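Local structure of phosphotriesterase, putative (4J35) at residues G203-D206 with A212-R215; A43-S48 with P76-E81. The protein probably hydrolyses lactones as a two-metal enzyme of the phosphotriesterase family, in a form engineered toward organophosphate hydrolysis. The protein carries 7 engineered substitutions. All blocks are in the same frame, centred on the assembly; numbering follows the deposited sequence.

Contact 1. Residues G203-D206 with A212-R215. With CO (cobalt (II) ion), chain B.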
# COMPACT_ATOMS: atom_id res chain seq x y z
N GLY A 203 -6.15 2.32 -3.73
CA GLY A 203 -4.80 2.73 -4.06
C GLY A 203 -4.49 3.08 -5.50
O GLY A 203 -5.26 2.83 -6.41
N HIS A 204 -3.29 3.64 -5.67
CA HIS A 204 -2.76 4.04 -6.96
C HIS A 204 -3.70 4.93 -7.77
O HIS A 204 -3.71 4.89 -9.01
CB HIS A 204 -2.31 2.79 -7.78
CG HIS A 204 -1.41 1.85 -7.04
ND1 HIS A 204 -0.58 2.24 -6.01
CD2 HIS A 204 -1.20 0.52 -7.20
CE1 HIS A 204 0.12 1.19 -5.58
NE2 HIS A 204 -0.25 0.13 -6.28
N MET A 205 -4.46 5.76 -7.07
CA MET A 205 -5.42 6.64 -7.71
C MET A 205 -4.77 7.81 -8.39
O MET A 205 -5.41 8.50 -9.16
CB MET A 205 -6.50 7.09 -6.72
CG MET A 205 -7.40 5.95 -6.33
SD MET A 205 -8.61 5.55 -7.65
CE MET A 205 -9.44 7.13 -7.78
N ASP A 206 -3.48 8.01 -8.13
CA ASP A 206 -2.75 9.02 -8.85
C ASP A 206 -2.44 8.59 -10.27
O ASP A 206 -1.99 9.38 -11.08
CB ASP A 206 -1.47 9.37 -8.10
CG ASP A 206 -0.67 8.17 -7.66
OD1 ASP A 206 -1.23 7.07 -7.49
OD2 ASP A 206 0.56 8.31 -7.47
N ALA A 212 -12.61 13.59 -12.43
CA ALA A 212 -13.97 13.03 -12.38
C ALA A 212 -13.92 11.57 -11.95
O ALA A 212 -14.84 11.06 -11.32
CB ALA A 212 -14.67 13.16 -13.72
N TYR A 213 -12.81 10.90 -12.29
CA TYR A 213 -12.60 9.50 -11.93
C TYR A 213 -12.41 9.39 -10.42
O TYR A 213 -12.97 8.51 -9.78
CB TYR A 213 -11.38 8.99 -12.69
CG TYR A 213 -10.84 7.63 -12.28
CD1 TYR A 213 -11.42 6.45 -12.75
CD2 TYR A 213 -9.72 7.54 -11.47
CE1 TYR A 213 -10.90 5.22 -12.40
CE2 TYR A 213 -9.19 6.31 -11.12
CZ TYR A 213 -9.78 5.15 -11.58
OH TYR A 213 -9.23 3.94 -11.22
N HIS A 214 -11.64 10.31 -9.84
CA HIS A 214 -11.48 10.38 -8.39
C HIS A 214 -12.79 10.71 -7.67
O HIS A 214 -13.11 10.15 -6.64
CB HIS A 214 -10.43 11.43 -8.03
CG HIS A 214 -9.12 11.20 -8.71
ND1 HIS A 214 -8.92 11.50 -10.04
CD2 HIS A 214 -7.96 10.66 -8.26
CE1 HIS A 214 -7.70 11.15 -10.38
NE2 HIS A 214 -7.10 10.63 -9.33
N ARG A 215 -13.51 11.70 -8.18
CA ARG A 215 -14.74 12.12 -7.51
C ARG A 215 -15.74 10.97 -7.48
O ARG A 215 -16.42 10.71 -6.49
CB ARG A 215 -15.32 13.32 -8.24
CG ARG A 215 -14.54 14.60 -7.94
CD ARG A 215 -15.24 15.81 -8.47
NE ARG A 215 -14.98 15.99 -9.88
CZ ARG A 215 -14.24 16.96 -10.40
NH1 ARG A 215 -13.66 17.88 -9.64
NH2 ARG A 215 -14.08 16.98 -11.72
CO CO B . 0.44 -1.75 -6.31
O HOH W 1 -6.85 4.05 -10.27

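Contact 2. Residues A43-S48 with P76-E81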
# COMPACT_ATOMS: atom_id res chain seq x y z
N ALA A 43 22.13 -9.14 5.88
CA ALA A 43 22.86 -8.06 6.55
C ALA A 43 22.77 -6.78 5.74
O ALA A 43 22.58 -5.72 6.30
CB ALA A 43 24.36 -8.44 6.77
N ALA A 44 22.96 -6.88 4.43
CA ALA A 44 22.93 -5.71 3.55
C ALA A 44 21.53 -5.07 3.53
O ALA A 44 21.39 -3.85 3.50
CB ALA A 44 23.34 -6.10 2.14
N ALA A 45 20.49 -5.92 3.54
CA ALA A 45 19.12 -5.42 3.53
C ALA A 45 18.78 -4.73 4.84
O ALA A 45 18.16 -3.66 4.87
CB ALA A 45 18.14 -6.58 3.28
N LEU A 46 19.14 -5.37 5.94
CA LEU A 46 18.89 -4.79 7.26
C LEU A 46 19.55 -3.44 7.39
O LEU A 46 18.96 -2.49 7.91
CB LEU A 46 19.39 -5.71 8.37
CG LEU A 46 19.06 -5.23 9.80
CD1 LEU A 46 17.57 -5.19 10.01
CD2 LEU A 46 19.70 -6.13 10.84
N ALA A 47 20.80 -3.34 6.94
CA ALA A 47 21.51 -2.07 7.02
C ALA A 47 20.82 -1.00 6.20
O ALA A 47 20.60 0.12 6.67
CB ALA A 47 22.97 -2.25 6.57
N SER A 48 20.48 -1.33 4.96
CA SER A 48 19.90 -0.35 4.06
C SER A 48 18.51 0.11 4.55
O SER A 48 18.21 1.30 4.55
CB SER A 48 19.79 -0.96 2.66
OG SER A 48 19.34 -0.00 1.73
N PRO A 76 7.42 -10.75 7.42
CA PRO A 76 7.09 -10.07 8.67
C PRO A 76 8.21 -10.05 9.71
O PRO A 76 8.35 -9.04 10.41
CB PRO A 76 5.90 -10.88 9.20
CG PRO A 76 5.32 -11.53 8.00
CD PRO A 76 6.46 -11.82 7.10
N ALA A 77 8.96 -11.14 9.85
CA ALA A 77 10.04 -11.19 10.82
C ALA A 77 11.16 -10.19 10.47
O ALA A 77 11.75 -9.62 11.37
CB ALA A 77 10.60 -12.59 10.91
N PHE A 78 11.46 -10.00 9.18
CA PHE A 78 12.41 -8.97 8.77
C PHE A 78 11.84 -7.57 9.07
O PHE A 78 12.51 -6.73 9.67
CB PHE A 78 12.81 -9.13 7.29
CG PHE A 78 13.84 -8.11 6.83
CD1 PHE A 78 15.19 -8.30 7.09
CD2 PHE A 78 13.45 -6.95 6.19
CE1 PHE A 78 16.11 -7.35 6.71
CE2 PHE A 78 14.38 -6.00 5.81
CZ PHE A 78 15.70 -6.20 6.07
N LEU A 79 10.58 -7.32 8.72
CA LEU A 79 9.98 -6.04 9.08
C LEU A 79 10.06 -5.76 10.59
O LEU A 79 10.28 -4.63 11.01
CB LEU A 79 8.51 -6.00 8.66
CG LEU A 79 8.21 -6.17 7.17
CD1 LEU A 79 6.71 -6.04 6.98
CD2 LEU A 79 8.93 -5.16 6.29
N ARG A 80 9.86 -6.79 11.41
CA ARG A 80 9.99 -6.62 12.87
C ARG A 80 11.42 -6.27 13.28
O ARG A 80 11.63 -5.42 14.14
CB ARG A 80 9.53 -7.87 13.62
CG ARG A 80 9.61 -7.75 15.14
CD ARG A 80 8.76 -8.80 15.83
NE ARG A 80 9.28 -10.14 15.62
CZ ARG A 80 8.73 -11.25 16.09
NH1 ARG A 80 7.62 -11.20 16.82
NH2 ARG A 80 9.29 -12.43 15.83
N GLU A 81 12.41 -6.88 12.63
CA GLU A 81 13.80 -6.52 12.90
C GLU A 81 14.06 -5.05 12.62
O GLU A 81 14.75 -4.38 13.39
CB GLU A 81 14.77 -7.31 12.04
CG GLU A 81 14.90 -8.75 12.36
CD GLU A 81 15.95 -9.42 11.50
OE1 GLU A 81 17.12 -8.95 11.49
OE2 GLU A 81 15.60 -10.40 10.81

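Contact 1. Residues G203-D206 with A212-R215
Met205 and His214 make the nearest backbone approach here, CA to CA 7.2 Å, where the short 3-10 turn that opens at Met205 just after strand 200-202 faces one turn of helix 211-218. The imidazole of His214 spans that gap: its NE2-H is given to Met205 O at 2.7 Å. This bond is short but bent, with an N-H...O angle of 134°; the donor sits above the carbonyl plane and the oxygen is tilted 29° from the ring plane. The other ring nitrogen, ND1, is paired with Asp210 O, and the two bonds together fix the ring's rotation. Met205 folds its side chain, with bends at chi2 (-76°) and chi3, which brings the methyl round to the helix: CE lies 3.4 Å from Tyr213 CE2, while SD stands 4.7 Å from the Tyr213 ring centroid in an oblique Met-aromatic contact. The Tyr213 OH, bonded to Gly183 N, also meets a water in the ring plane at 2.6 Å; that water reaches His204 O only weakly. His204 turns the other way and binds one cobalt ion through NE2 at 2.0 Å, a site shared with His176, and its ND1 is held by Asp227. The His214 NE2 bond thus ties the carbonyl of the residue after this metal ligand to helix 211-218, a polar link inside a buried contact that is otherwise largely apolar. Since both ring nitrogens of His214 face carbonyl oxygens, which can only accept, both probably carry hydrogens, which would favour the protonated imidazolium.

Contact 2. Residues A43-S48 with P76-E81
The Phe78 ring drives its far edge into the backbone of helix 42-58 between Ala45 and Leu46. CZ leads, 3.5 Å from Leu46 N and 3.7 Å from Ala45 CB, and both Leu46 N and Ala45 C lie near the ring plane, so this is an edge contact and not a stack. The reach comes from chi1 of -178°, which sets CG opposite the backbone N and extends the ring across the gap between the axes of segments 43-48 and 76-81, 10.7 Å apart at closest and inclined at 48°. Beside it, CE1 meets Leu46 CB at 4.0 Å. Leu46, itself with CG trans to its own N (-175°), sends both methyls to Glu81 and leaves its CB to the ring. CD2 lies 3.9 Å from Glu81 OE1 and CD1 4.1 Å from Glu81 CB, the two side chains crossing at about a right angle. Glu81 is extended beyond CG; its other oxygen, OE2, is hydrogen-bonded to His42, so the carboxylate is tethered to the same helix that Leu46 belongs to. Cutting Phe78 back to alanine is likely to open a gap against Ala45 and the Leu46 backbone and leave Phe40 without its edge-to-face partner. Phe78 also touches Val24 and Ile25 of strand 17-26, which places its ring between helix and sheet. The chain order strand 17-26, helix 42-58, strand 61-66, helix 76-86, with the two strands adjacent and parallel, makes these the outer helices of successive beta-alpha units in a TIM barrel, the fold of the phosphotriesterase family.

Contact 2 comes first along the chain and closes before contact 1 opens. Their centres are 33 Å apart, on opposite sides of the chain's centre, and their nearest atoms about 16 Å apart, so they do not touch. Both belong to the same TIM-barrel fold but draw on different parts of it: residues 43-48 and 76-81 pack two helices, one on either side of strand 61-66 in sequence, with Phe78 against strand 17-26, whereas 203-206 and 212-215 join the end of strand 200-202 to the next helix. Each contact is related to the two-metal centre through a different strand: 17-26 carries His21 and His23, ligands of one ion; His204, just after strand 200-202, binds the other.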